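Local atomic coordinates of fructose transport system repressor FruR (Pseudomonas putida, PDB entry 3O74), a protein that probably binds specific DNA sequences as a LacI-family transcriptional regulator, with fructose 1-phosphate as its preferred effector. Residues R55-C67 against L78-L92. Numbering follows the deposited sequence. Where two conformers were deposited one is given.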
loop_
_atom_site.group_PDB
_atom_site.type_symbol
_atom_site.label_atom_id
_atom_site.label_comp_id
_atom_site.label_asym_id
_atom_site.label_seq_id
_atom_site.Cartn_x
_atom_site.Cartn_y
_atom_site.Cartn_z
ATOM N N ARG B 55 -21.360 -12.671 -1.188
ATOM C CA ARG B 55 -22.748 -13.015 -1.462
ATOM C C ARG B 55 -23.493 -13.356 -0.171
ATOM O O ARG B 55 -24.581 -12.839 0.085
ATOM C CB ARG B 55 -22.831 -14.168 -2.464
ATOM C CG ARG B 55 -24.225 -14.740 -2.636
ATOM C CD ARG B 55 -24.382 -15.398 -3.994
ATOM N NE ARG B 55 -24.958 -16.736 -3.895
ATOM C CZ ARG B 55 -24.305 -17.852 -4.196
ATOM N NH1 ARG B 55 -23.052 -17.792 -4.626
ATOM N NH2 ARG B 55 -24.908 -19.027 -4.077
ATOM N N ALA B 56 -22.894 -14.219 0.643
ATOM C CA ALA B 56 -23.478 -14.587 1.927
ATOM C C ALA B 56 -23.539 -13.380 2.858
ATOM O O ALA B 56 -24.495 -13.216 3.613
ATOM C CB ALA B 56 -22.687 -15.714 2.565
ATOM N N ARG B 57 -22.509 -12.541 2.795
ATOM C CA ARG B 57 -22.453 -11.304 3.570
ATOM C C ARG B 57 -23.596 -10.372 3.196
ATOM O O ARG B 57 -23.980 -9.499 3.975
ATOM C CB ARG B 57 -21.121 -10.592 3.331
ATOM C CG ARG B 57 -20.099 -10.802 4.424
ATOM C CD ARG B 57 -20.005 -12.258 4.822
ATOM N NE ARG B 57 -19.345 -12.415 6.114
ATOM C CZ ARG B 57 -19.179 -13.578 6.734
ATOM N NH1 ARG B 57 -19.624 -14.697 6.177
ATOM N NH2 ARG B 57 -18.568 -13.622 7.909
ATOM N N ARG B 58 -24.126 -10.561 1.994
ATOM C CA ARG B 58 -25.213 -9.735 1.481
ATOM C C ARG B 58 -24.839 -8.263 1.304
ATOM O O ARG B 58 -25.623 -7.380 1.646
ATOM C CB ARG B 58 -26.463 -9.868 2.359
ATOM C CG ARG B 58 -27.471 -10.890 1.851
ATOM C CD ARG B 58 -28.510 -11.235 2.908
ATOM N NE ARG B 58 -27.904 -11.882 4.069
ATOM C CZ ARG B 58 -27.707 -11.288 5.242
ATOM N NH1 ARG B 58 -28.080 -10.029 5.421
ATOM N NH2 ARG B 58 -27.142 -11.956 6.239
ATOM N N CYS B 59 -23.648 -7.992 0.774
ATOM C CA CYS B 59 -23.259 -6.620 0.483
ATOM C C CYS B 59 -24.192 -6.037 -0.578
ATOM O O CYS B 59 -24.662 -6.754 -1.456
ATOM C CB CYS B 59 -21.803 -6.547 0.020
ATOM S SG CYS B 59 -20.596 -7.014 1.284
ATOM N N ASP B 60 -24.461 -4.739 -0.489
ATOM C CA ASP B 60 -25.397 -4.087 -1.401
ATOM C C ASP B 60 -24.845 -3.969 -2.819
ATOM O O ASP B 60 -25.599 -3.942 -3.793
ATOM C CB ASP B 60 -25.791 -2.710 -0.866
ATOM C CG ASP B 60 -26.580 -2.792 0.425
ATOM O OD1 ASP B 60 -26.960 -3.915 0.819
ATOM O OD2 ASP B 60 -26.821 -1.732 1.042
ATOM N N ALA B 61 -23.525 -3.899 -2.931
ATOM C CA ALA B 61 -22.870 -3.897 -4.232
ATOM C C ALA B 61 -21.447 -4.400 -4.079
ATOM O O ALA B 61 -20.880 -4.354 -2.988
ATOM C CB ALA B 61 -22.885 -2.503 -4.848
ATOM N N LEU B 62 -20.873 -4.880 -5.174
ATOM C CA LEU B 62 -19.525 -5.431 -5.139
ATOM C C LEU B 62 -18.640 -4.752 -6.175
ATOM O O LEU B 62 -18.937 -4.769 -7.377
ATOM C CB LEU B 62 -19.567 -6.942 -5.384
ATOM C CG LEU B 62 -18.259 -7.731 -5.431
ATOM C CD1 LEU B 62 -17.481 -7.596 -4.118
ATOM C CD2 LEU B 62 -18.554 -9.191 -5.735
ATOM N N PHE B 63 -17.568 -4.129 -5.695
ATOM C CA PHE B 63 -16.526 -3.618 -6.571
ATOM C C PHE B 63 -15.513 -4.730 -6.760
ATOM O O PHE B 63 -15.211 -5.468 -5.817
ATOM C CB PHE B 63 -15.834 -2.404 -5.950
ATOM C CG PHE B 63 -16.756 -1.256 -5.665
ATOM C CD1 PHE B 63 -17.270 -0.489 -6.699
ATOM C CD2 PHE B 63 -17.104 -0.935 -4.358
ATOM C CE1 PHE B 63 -18.124 0.578 -6.434
ATOM C CE2 PHE B 63 -17.945 0.123 -4.091
ATOM C CZ PHE B 63 -18.460 0.880 -5.126
ATOM N N VAL B 64 -14.968 -4.856 -7.963
ATOM C CA VAL B 64 -14.012 -5.930 -8.194
ATOM C C VAL B 64 -12.988 -5.632 -9.286
ATOM O O VAL B 64 -13.328 -5.149 -10.363
ATOM C CB VAL B 64 -14.739 -7.278 -8.491
ATOM C CG1 VAL B 64 -15.642 -7.157 -9.713
ATOM C CG2 VAL B 64 -13.737 -8.409 -8.672
ATOM N N ALA B 65 -11.726 -5.911 -8.972
ATOM C CA ALA B 65 -10.667 -5.971 -9.965
ATOM C C ALA B 65 -10.336 -7.449 -10.112
ATOM O O ALA B 65 -9.574 -8.008 -9.322
ATOM C CB ALA B 65 -9.459 -5.196 -9.499
ATOM N N SER B 66 -10.936 -8.077 -11.117
ATOM C CA SER B 66 -10.956 -9.528 -11.224
ATOM C C SER B 66 -9.681 -10.112 -11.829
ATOM O O SER B 66 -8.975 -9.447 -12.586
ATOM C CB SER B 66 -12.169 -9.961 -12.050
ATOM O OG SER B 66 -12.289 -11.372 -12.093
ATOM N N CYS B 67 -9.399 -11.367 -11.495
ATOM C CA CYS B 67 -8.299 -12.089 -12.122
ATOM C C CYS B 67 -8.822 -13.315 -12.864
ATOM O O CYS B 67 -8.045 -14.142 -13.333
ATOM C CB CYS B 67 -7.243 -12.495 -11.088
ATOM S SG CYS B 67 -7.777 -13.747 -9.901
ATOM N N LEU B 78 -24.121 -13.884 -10.122
ATOM C CA LEU B 78 -24.372 -12.978 -9.006
ATOM C C LEU B 78 -25.274 -11.827 -9.436
ATOM O O LEU B 78 -26.206 -11.453 -8.725
ATOM C CB LEU B 78 -23.051 -12.435 -8.453
ATOM C CG LEU B 78 -22.067 -13.459 -7.888
ATOM C CD1 LEU B 78 -20.792 -12.778 -7.419
ATOM C CD2 LEU B 78 -22.704 -14.231 -6.745
ATOM N N GLN B 79 -24.991 -11.273 -10.611
ATOM C CA GLN B 79 -25.775 -10.175 -11.167
ATOM C C GLN B 79 -27.227 -10.584 -11.424
ATOM O O GLN B 79 -28.155 -9.810 -11.174
ATOM C CB GLN B 79 -25.126 -9.684 -12.464
ATOM C CG GLN B 79 -25.962 -8.703 -13.265
ATOM C CD GLN B 79 -25.242 -8.216 -14.508
ATOM O OE1 GLN B 79 -25.327 -8.832 -15.573
ATOM N NE2 GLN B 79 -24.522 -7.105 -14.378
ATOM N N ASP B 80 -27.418 -11.801 -11.926
ATOM C CA ASP B 80 -28.761 -12.310 -12.191
ATOM C C ASP B 80 -29.558 -12.462 -10.903
ATOM O O ASP B 80 -30.788 -12.413 -10.913
ATOM C CB ASP B 80 -28.697 -13.649 -12.930
ATOM C CG ASP B 80 -28.244 -13.501 -14.369
ATOM O OD1 ASP B 80 -28.279 -12.366 -14.890
ATOM O OD2 ASP B 80 -27.858 -14.521 -14.979
ATOM N N LYS B 81 -28.850 -12.650 -9.794
ATOM C CA LYS B 81 -29.489 -12.778 -8.489
ATOM C C LYS B 81 -29.688 -11.424 -7.804
ATOM O O LYS B 81 -30.098 -11.360 -6.646
ATOM C CB LYS B 81 -28.708 -13.744 -7.591
ATOM C CG LYS B 81 -28.859 -15.216 -7.988
ATOM C CD LYS B 81 -28.068 -16.128 -7.056
ATOM C CE LYS B 81 -28.370 -17.603 -7.304
ATOM N NZ LYS B 81 -27.827 -18.102 -8.601
ATOM N N GLY B 82 -29.397 -10.344 -8.525
ATOM C CA GLY B 82 -29.699 -9.004 -8.049
ATOM C C GLY B 82 -28.546 -8.203 -7.466
ATOM O O GLY B 82 -28.753 -7.090 -6.982
ATOM N N LEU B 83 -27.339 -8.756 -7.500
ATOM C CA LEU B 83 -26.173 -8.039 -6.983
ATOM C C LEU B 83 -25.549 -7.126 -8.037
ATOM O O LEU B 83 -25.142 -7.588 -9.101
ATOM C CB LEU B 83 -25.117 -9.018 -6.461
ATOM C CG LEU B 83 -23.825 -8.396 -5.919
ATOM C CD1 LEU B 83 -24.116 -7.426 -4.785
ATOM C CD2 LEU B 83 -22.854 -9.472 -5.461
ATOM N N PRO B 84 -25.483 -5.819 -7.745
ATOM C CA PRO B 84 -24.768 -4.882 -8.613
ATOM C C PRO B 84 -23.270 -5.140 -8.558
ATOM O O PRO B 84 -22.693 -5.144 -7.470
ATOM C CB PRO B 84 -25.078 -3.517 -7.991
ATOM C CG PRO B 84 -26.295 -3.735 -7.146
ATOM C CD PRO B 84 -26.185 -5.136 -6.649
ATOM N N VAL B 85 -22.653 -5.355 -9.717
ATOM C CA VAL B 85 -21.216 -5.588 -9.787
ATOM C C VAL B 85 -20.550 -4.470 -10.575
ATOM O O VAL B 85 -20.869 -4.246 -11.744
ATOM C CB VAL B 85 -20.896 -6.946 -10.446
ATOM C CG1 VAL B 85 -19.390 -7.138 -10.573
ATOM C CG2 VAL B 85 -21.516 -8.086 -9.653
ATOM N N ILE B 86 -19.638 -3.757 -9.925
ATOM C CA ILE B 86 -18.913 -2.672 -10.578
ATOM C C ILE B 86 -17.443 -3.034 -10.704
ATOM O O ILE B 86 -16.750 -3.188 -9.698
ATOM C CB ILE B 86 -19.039 -1.352 -9.799
ATOM C CG1 ILE B 86 -20.507 -1.027 -9.534
ATOM C CG2 ILE B 86 -18.358 -0.217 -10.561
ATOM C CD1 ILE B 86 -21.314 -0.813 -10.797
ATOM N N ALA B 87 -16.966 -3.177 -11.937
ATOM C CA ALA B 87 -15.556 -3.480 -12.169
ATOM C C ALA B 87 -14.703 -2.239 -11.954
ATOM O O ALA B 87 -15.117 -1.127 -12.274
ATOM C CB ALA B 87 -15.341 -4.047 -13.575
ATOM N N ILE B 88 -13.506 -2.435 -11.415
ATOM C CA ILE B 88 -12.572 -1.338 -11.211
ATOM C C ILE B 88 -11.196 -1.710 -11.749
ATOM O O ILE B 88 -10.669 -2.781 -11.442
ATOM C CB ILE B 88 -12.451 -0.971 -9.711
ATOM C CG1 ILE B 88 -13.749 -0.346 -9.206
ATOM C CG2 ILE B 88 -11.289 -0.019 -9.484
ATOM C CD1 ILE B 88 -13.663 0.180 -7.774
ATOM N N ASP B 89 -10.625 -0.820 -12.558
ATOM C CA ASP B 89 -9.286 -1.003 -13.124
ATOM C C ASP B 89 -9.226 -2.103 -14.183
ATOM O O ASP B 89 -8.732 -1.883 -15.285
ATOM C CB ASP B 89 -8.257 -1.266 -12.017
ATOM C CG ASP B 89 -6.827 -1.248 -12.529
ATOM O OD1 ASP B 89 -6.474 -2.120 -13.349
ATOM O OD2 ASP B 89 -6.053 -0.362 -12.110
ATOM N N ARG B 90 -9.726 -3.285 -13.850
ATOM C CA ARG B 90 -9.800 -4.366 -14.820
ATOM C C ARG B 90 -11.243 -4.566 -15.271
ATOM O O ARG B 90 -12.099 -4.948 -14.484
ATOM C CB ARG B 90 -9.243 -5.651 -14.221
ATOM C CG ARG B 90 -7.818 -5.533 -13.721
ATOM C CD ARG B 90 -7.371 -6.851 -13.155
ATOM N NE ARG B 90 -6.027 -6.800 -12.602
ATOM C CZ ARG B 90 -5.443 -7.835 -12.016
ATOM N NH1 ARG B 90 -6.100 -8.981 -11.919
ATOM N NH2 ARG B 90 -4.213 -7.731 -11.527
ATOM N N ARG B 91 -11.499 -4.310 -16.549
ATOM C CA ARG B 91 -12.856 -4.313 -17.076
ATOM C C ARG B 91 -13.507 -5.690 -17.011
ATOM O O ARG B 91 -12.841 -6.715 -17.147
ATOM C CB ARG B 91 -12.861 -3.828 -18.530
ATOM C CG ARG B 91 -12.257 -4.827 -19.511
ATOM C CD ARG B 91 -12.666 -4.504 -20.938
ATOM N NE ARG B 91 -12.161 -3.206 -21.371
ATOM C CZ ARG B 91 -12.652 -2.517 -22.396
ATOM N NH1 ARG B 91 -13.674 -2.997 -23.094
ATOM N NH2 ARG B 91 -12.125 -1.344 -22.718
ATOM N N LEU B 92 -14.814 -5.709 -16.789
ATOM C CA LEU B 92 -15.593 -6.910 -17.047
ATOM C C LEU B 92 -16.328 -6.729 -18.382
ATOM O O LEU B 92 -16.247 -5.669 -19.001
ATOM C CB LEU B 92 -16.563 -7.191 -15.900
ATOM C CG LEU B 92 -15.933 -7.623 -14.566
ATOM C CD1 LEU B 92 -16.960 -7.668 -13.441
ATOM C CD2 LEU B 92 -15.235 -8.970 -14.705
HETATM O O HOH W 1 -12.662 -6.762 -12.736
#
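Leu62 and Val64 of strand 61-64 pair with residues 84-88 through four backbone hydrogen bonds. Leu62 N donates to Pro84 O, and Leu62 O accepts from Ile86 N. Val64 N donates to Ile86 O at 3.0 Å, and Val64 O accepts from Ile88 N. The two strand axes approach to 4.6 Å and run parallel within 19°. CA-H...O contacts from Val85, Phe63 and Ala87 supplement the ladder.

A water bridges the two chains where the strands run out into loops. It donates to Val64 O and to Arg90 O and accepts from Ser66 N.

The two strands and helix 74-80 between them form a beta-alpha-beta crossover. It belongs to the sugar-binding domain of the LacI family, which has the periplasmic binding protein fold. Strand 4-9 flanks strand 61-64 on its other edge, through backbone bonds of Phe63 with Gly6 and Ile8.

Apolar side chains pack on both faces of the sheet. On one, Phe63 and Ile86 lie side by side, with Phe63 CD1 3.7 Å from Ile86 CB. Ile88 CD1 lies 3.8 Å from Phe63 CD1 and also touches Phe63 CB. On the other face, Val64 CG1 sits between the backbone N and carbonyl carbon (chi1 59°) and meets Val85 CG1 at 3.8 Å. Leu92 CD1 reaches the same methyl, its side chain crossing that of Val64 at about a right angle. Near the strand start, Leu83 CD2 meets Leu62 CB, while its CD1 lies against backbone atoms, Cys59 O and Ala61 CA.

Arg90 makes the polar side-chain contact. Its chain is extended from CG to NE, and NH1 donates to Ser66 O at 3.0 Å. The bond is straight at the hydrogen (166°). The oxygen lies in the guanidinium plane, but the donor stands above the carbonyl plane. NH1 also forms a salt bridge with Asp42, and NE is hydrogen-bonded to a glycerol that probably comes from the crystallisation liquor.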